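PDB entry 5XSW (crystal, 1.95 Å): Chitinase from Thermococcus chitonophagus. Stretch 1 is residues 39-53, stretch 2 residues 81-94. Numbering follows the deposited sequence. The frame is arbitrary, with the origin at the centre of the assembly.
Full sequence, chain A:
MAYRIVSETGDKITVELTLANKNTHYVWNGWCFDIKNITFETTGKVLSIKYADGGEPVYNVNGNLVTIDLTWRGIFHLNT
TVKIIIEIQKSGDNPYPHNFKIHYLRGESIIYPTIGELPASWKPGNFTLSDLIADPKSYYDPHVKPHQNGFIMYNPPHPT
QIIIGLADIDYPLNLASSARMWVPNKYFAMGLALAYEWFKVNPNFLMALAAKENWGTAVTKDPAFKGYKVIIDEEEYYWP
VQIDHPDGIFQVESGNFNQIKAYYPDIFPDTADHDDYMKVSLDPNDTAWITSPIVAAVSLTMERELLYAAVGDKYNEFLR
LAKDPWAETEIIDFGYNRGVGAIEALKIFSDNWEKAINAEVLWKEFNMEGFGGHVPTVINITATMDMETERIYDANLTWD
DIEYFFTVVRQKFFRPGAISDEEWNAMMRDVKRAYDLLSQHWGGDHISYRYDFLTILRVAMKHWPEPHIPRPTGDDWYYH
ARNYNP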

# COMPACT_ATOMS: atom_id res chain seq x y z
N THR A 39 5.57 -9.03 29.54
CA THR A 39 4.93 -9.33 30.83
C THR A 39 5.97 -9.84 31.83
O THR A 39 7.01 -10.42 31.46
CB THR A 39 3.82 -10.37 30.71
OG1 THR A 39 4.29 -11.53 30.00
CG2 THR A 39 2.57 -9.81 30.01
N PHE A 40 5.68 -9.66 33.10
CA PHE A 40 6.45 -10.41 34.09
C PHE A 40 5.56 -10.61 35.32
O PHE A 40 4.48 -10.04 35.40
CB PHE A 40 7.77 -9.70 34.44
CG PHE A 40 7.56 -8.36 35.17
CD1 PHE A 40 7.47 -8.31 36.57
CD2 PHE A 40 7.50 -7.17 34.46
CE1 PHE A 40 7.29 -7.07 37.25
CE2 PHE A 40 7.32 -5.93 35.09
CZ PHE A 40 7.22 -5.87 36.53
N GLU A 41 6.04 -11.41 36.27
CA GLU A 41 5.25 -11.69 37.45
C GLU A 41 5.98 -11.21 38.70
O GLU A 41 7.20 -11.24 38.75
CB GLU A 41 4.92 -13.19 37.53
CG GLU A 41 3.88 -13.59 36.49
CD GLU A 41 3.78 -15.11 36.27
OE1 GLU A 41 2.70 -15.58 35.88
OE2 GLU A 41 4.78 -15.85 36.46
N THR A 42 5.21 -10.70 39.65
CA THR A 42 5.70 -10.40 40.99
C THR A 42 4.51 -10.41 41.97
O THR A 42 3.37 -10.12 41.58
CB THR A 42 6.42 -9.05 41.04
OG1 THR A 42 6.76 -8.73 42.39
CG2 THR A 42 5.51 -7.93 40.46
N THR A 43 4.77 -10.81 43.22
CA THR A 43 3.75 -10.69 44.27
C THR A 43 3.93 -9.36 45.00
O THR A 43 3.11 -8.98 45.84
CB THR A 43 3.86 -11.86 45.30
OG1 THR A 43 5.21 -11.92 45.79
CG2 THR A 43 3.54 -13.17 44.63
N GLY A 44 5.03 -8.67 44.72
CA GLY A 44 5.29 -7.38 45.33
C GLY A 44 4.42 -6.28 44.73
O GLY A 44 3.54 -6.54 43.91
N LYS A 45 4.67 -5.03 45.13
CA LYS A 45 3.86 -3.91 44.65
C LYS A 45 4.72 -3.12 43.71
O LYS A 45 5.84 -2.75 44.06
CB LYS A 45 3.38 -3.01 45.81
CG LYS A 45 2.82 -1.65 45.33
CD LYS A 45 2.20 -0.82 46.50
CE LYS A 45 0.65 -0.77 46.42
NZ LYS A 45 -0.01 0.12 47.46
N VAL A 46 4.24 -2.88 42.49
CA VAL A 46 5.05 -2.10 41.57
C VAL A 46 5.06 -0.63 42.03
O VAL A 46 3.99 -0.02 42.15
CB VAL A 46 4.54 -2.18 40.10
CG1 VAL A 46 5.39 -1.26 39.21
CG2 VAL A 46 4.54 -3.62 39.60
N LEU A 47 6.24 -0.08 42.27
CA LEU A 47 6.36 1.34 42.65
C LEU A 47 6.54 2.25 41.44
O LEU A 47 5.94 3.32 41.36
CB LEU A 47 7.55 1.52 43.59
CG LEU A 47 7.44 0.77 44.93
CD1 LEU A 47 8.79 0.64 45.63
CD2 LEU A 47 6.47 1.48 45.84
N SER A 48 7.38 1.84 40.51
CA SER A 48 7.60 2.60 39.29
C SER A 48 8.29 1.76 38.20
O SER A 48 9.11 0.89 38.49
CB SER A 48 8.48 3.81 39.58
OG SER A 48 9.80 3.33 39.74
N ILE A 49 7.95 2.05 36.94
CA ILE A 49 8.65 1.46 35.80
C ILE A 49 8.98 2.63 34.88
O ILE A 49 8.06 3.33 34.42
CB ILE A 49 7.77 0.42 35.07
CG1 ILE A 49 7.34 -0.70 36.00
CG2 ILE A 49 8.48 -0.12 33.83
CD1 ILE A 49 6.51 -1.81 35.31
N LYS A 50 10.26 2.87 34.67
CA LYS A 50 10.72 4.04 33.90
C LYS A 50 11.80 3.64 32.95
O LYS A 50 12.44 2.60 33.14
CB LYS A 50 11.25 5.13 34.84
CG LYS A 50 10.19 5.62 35.84
CD LYS A 50 10.76 6.74 36.71
CE LYS A 50 9.67 7.39 37.56
NZ LYS A 50 10.20 8.58 38.31
N TYR A 51 12.02 4.44 31.90
CA TYR A 51 13.15 4.17 31.02
C TYR A 51 14.39 4.74 31.64
O TYR A 51 14.33 5.79 32.24
CB TYR A 51 12.99 4.78 29.62
CG TYR A 51 11.85 4.21 28.82
CD1 TYR A 51 11.84 2.86 28.44
CD2 TYR A 51 10.80 5.02 28.43
CE1 TYR A 51 10.79 2.33 27.72
CE2 TYR A 51 9.75 4.51 27.69
CZ TYR A 51 9.76 3.17 27.33
OH TYR A 51 8.73 2.66 26.60
N ALA A 52 15.52 4.06 31.44
CA ALA A 52 16.76 4.48 32.03
C ALA A 52 17.19 5.84 31.51
O ALA A 52 17.82 6.60 32.23
CB ALA A 52 17.85 3.46 31.77
N ASP A 53 16.85 6.12 30.24
CA ASP A 53 17.26 7.37 29.60
C ASP A 53 16.13 8.39 29.55
O ASP A 53 16.13 9.29 28.71
CB ASP A 53 17.84 7.10 28.18
CG ASP A 53 16.89 6.30 27.24
OD1 ASP A 53 15.80 5.82 27.68
OD2 ASP A 53 17.28 6.12 26.05
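Stretch 2 (81-94) TVKIIIEIQKSGDN

How does the backbone of stretch 2 run against stretch 1? Residues 81-89 form an extended strand, continuing one that begins earlier in the chain, and it lies antiparallel beside strand 45-51. The N-to-C directions differ by 145°, and the axes approach to 4.5 Å. After Gln 89 the chain leaves the strand and passes Gly 44 and Thr 43, with the CA atoms of Gly 44 and Ser 91 4.5 Å apart.

What fixes the register? Paired backbone hydrogen bonds do: Lys 45 N to Gln 89 O (3.0 Å) and Gln 89 N to Lys 45 O (2.8 Å) at one end, Lys 50 N to Ile 85 O (2.9 Å) and Ile 85 N to Lys 50 O (2.7 Å) further along. Ala 52 N to Lys 83 O (2.9 Å) extends the ladder past the end of strand 45-51. Between these lies a beta bulge, where the register shifts by one residue. Here Glu 87 O accepts from Leu 47 N at 2.8 Å and, weakly, from Ser 48 N at 3.4 Å, while Glu 87 N donates to Ser 48 O at 2.8 Å. One residue of stretch 2 thus faces two of stretch 1, and the extra residue, Leu 47, with phi/psi of -91/-43, reaches with its CD1 to 3.9 Å from Gln 89 CB.

Which side chains pack together? Val 46, Ile 49 and Tyr 51 share a face with Ile 84, Ile 86 and Ile 88. Ile 49 CG2 lies 3.5 Å from Ile 84 CG2, and Val 46 CG2 is 3.9 Å from Ile 88 CD1. Tyr 51 CE1 approaches Val 82 CG1 at 3.7 Å. From the preceding strand, Phe 40 CE2 comes within 4.0 Å of Ile 86 CD1, and Ile 88 CD1 sits at the edge of the Phe 40 ring. Lys 45, Ser 48 and Lys 50 share the other face with Gln 89, Glu 87 and Ile 85; the ends of both lysine side chains lead away from stretch 2. A water joins the strands here, 2.5 Å from Ser 48 OG and donating to Ile 85 O at 2.8 Å.

How is the loop after the strand held? Thr 43 OG1 donates to Ser 91 O (2.7 Å) and accepts from Asn 94 N (3.0 Å), while Thr 43 N donates to Asn 94 O (2.9 Å). Gly 92 has a positive phi of 78°, which favours glycine, and a CB there would clash with Thr 43 CB. Gly 44 likewise leaves room for Ile 88 CG2, 3.9 Å from Gly 44 CA.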

# COMPACT_ATOMS: atom_id res chain seq x y z
N THR A 81 18.62 -0.57 21.44
CA THR A 81 18.53 -1.07 22.81
C THR A 81 17.62 -0.19 23.62
O THR A 81 17.61 1.04 23.43
CB THR A 81 19.92 -1.16 23.45
OG1 THR A 81 20.68 -2.11 22.70
CG2 THR A 81 19.85 -1.64 24.96
N VAL A 82 16.80 -0.80 24.49
CA VAL A 82 15.94 -0.02 25.36
C VAL A 82 16.12 -0.58 26.81
O VAL A 82 16.05 -1.78 27.02
CB VAL A 82 14.46 -0.08 24.95
CG1 VAL A 82 13.55 0.56 26.03
CG2 VAL A 82 14.24 0.63 23.56
N LYS A 83 16.41 0.30 27.78
CA LYS A 83 16.66 -0.15 29.16
C LYS A 83 15.59 0.37 30.03
O LYS A 83 15.23 1.54 29.95
CB LYS A 83 18.03 0.30 29.65
CG LYS A 83 19.13 -0.50 29.02
CD LYS A 83 20.49 -0.17 29.56
CE LYS A 83 21.57 -0.95 28.83
NZ LYS A 83 22.81 -0.13 28.81
N ILE A 84 15.01 -0.53 30.82
CA ILE A 84 13.91 -0.20 31.67
C ILE A 84 14.27 -0.46 33.17
O ILE A 84 14.89 -1.48 33.49
CB ILE A 84 12.68 -1.02 31.28
CG1 ILE A 84 12.18 -0.59 29.89
CG2 ILE A 84 11.58 -0.86 32.28
CD1 ILE A 84 11.00 -1.41 29.39
N ILE A 85 13.92 0.48 34.04
CA ILE A 85 14.14 0.32 35.48
C ILE A 85 12.82 0.13 36.18
O ILE A 85 11.91 0.97 36.08
CB ILE A 85 14.90 1.49 36.06
CG1 ILE A 85 16.27 1.54 35.40
CG2 ILE A 85 15.03 1.32 37.61
CD1 ILE A 85 16.80 2.89 35.33
N ILE A 86 12.71 -1.02 36.86
CA ILE A 86 11.52 -1.44 37.58
C ILE A 86 11.83 -1.43 39.09
O ILE A 86 12.81 -2.03 39.53
CB ILE A 86 11.09 -2.86 37.19
CG1 ILE A 86 10.86 -2.98 35.67
CG2 ILE A 86 9.89 -3.32 38.03
CD1 ILE A 86 10.99 -4.39 35.18
N GLU A 87 11.01 -0.73 39.85
CA GLU A 87 11.16 -0.71 41.30
C GLU A 87 9.97 -1.37 41.96
O GLU A 87 8.82 -1.00 41.69
CB GLU A 87 11.34 0.71 41.80
CG GLU A 87 12.82 1.12 41.75
CD GLU A 87 13.03 2.61 41.91
OE1 GLU A 87 12.25 3.25 42.67
OE2 GLU A 87 13.98 3.13 41.27
N ILE A 88 10.25 -2.36 42.82
CA ILE A 88 9.22 -3.17 43.43
C ILE A 88 9.31 -3.02 44.98
O ILE A 88 10.41 -3.06 45.54
CB ILE A 88 9.40 -4.67 43.09
CG1 ILE A 88 9.40 -4.92 41.58
CG2 ILE A 88 8.28 -5.53 43.74
CD1 ILE A 88 8.04 -4.81 40.98
N GLN A 89 8.19 -2.86 45.64
CA GLN A 89 8.16 -3.00 47.11
C GLN A 89 7.93 -4.46 47.53
O GLN A 89 6.88 -5.02 47.23
CB GLN A 89 7.07 -2.13 47.68
CG GLN A 89 6.98 -2.20 49.19
CD GLN A 89 6.13 -1.09 49.70
OE1 GLN A 89 6.62 0.03 49.90
NE2 GLN A 89 4.82 -1.35 49.85
N LYS A 90 8.91 -5.06 48.20
CA LYS A 90 8.91 -6.52 48.45
C LYS A 90 7.70 -6.98 49.26
O LYS A 90 7.36 -6.39 50.28
CB LYS A 90 10.20 -6.93 49.16
CG LYS A 90 10.43 -8.43 49.27
CD LYS A 90 11.84 -8.66 49.75
CE LYS A 90 12.19 -10.13 49.81
NZ LYS A 90 13.60 -10.36 50.22
N SER A 91 7.04 -8.05 48.82
CA SER A 91 5.93 -8.59 49.59
C SER A 91 5.50 -9.87 48.94
O SER A 91 5.73 -10.06 47.74
CB SER A 91 4.79 -7.58 49.68
OG SER A 91 3.54 -8.21 49.77
N GLY A 92 4.91 -10.77 49.73
CA GLY A 92 4.42 -12.03 49.21
C GLY A 92 5.55 -13.02 49.00
O GLY A 92 6.73 -12.72 49.27
N ASP A 93 5.19 -14.20 48.51
CA ASP A 93 6.16 -15.28 48.41
C ASP A 93 6.99 -15.34 47.10
O ASP A 93 7.87 -16.20 46.96
CB ASP A 93 5.45 -16.63 48.61
CG ASP A 93 4.38 -16.92 47.55
OD1 ASP A 93 4.29 -16.23 46.51
OD2 ASP A 93 3.61 -17.89 47.75
N ASN A 94 6.74 -14.44 46.14
CA ASN A 94 7.53 -14.47 44.88
C ASN A 94 7.66 -13.05 44.40
O ASN A 94 7.04 -12.68 43.42
CB ASN A 94 6.82 -15.34 43.86
CG ASN A 94 7.77 -15.99 42.84
OD1 ASN A 94 8.96 -15.64 42.67
ND2 ASN A 94 7.23 -16.97 42.18
O HOH W 1 11.60 2.76 38.16
O HOH W 2 18.68 3.01 25.38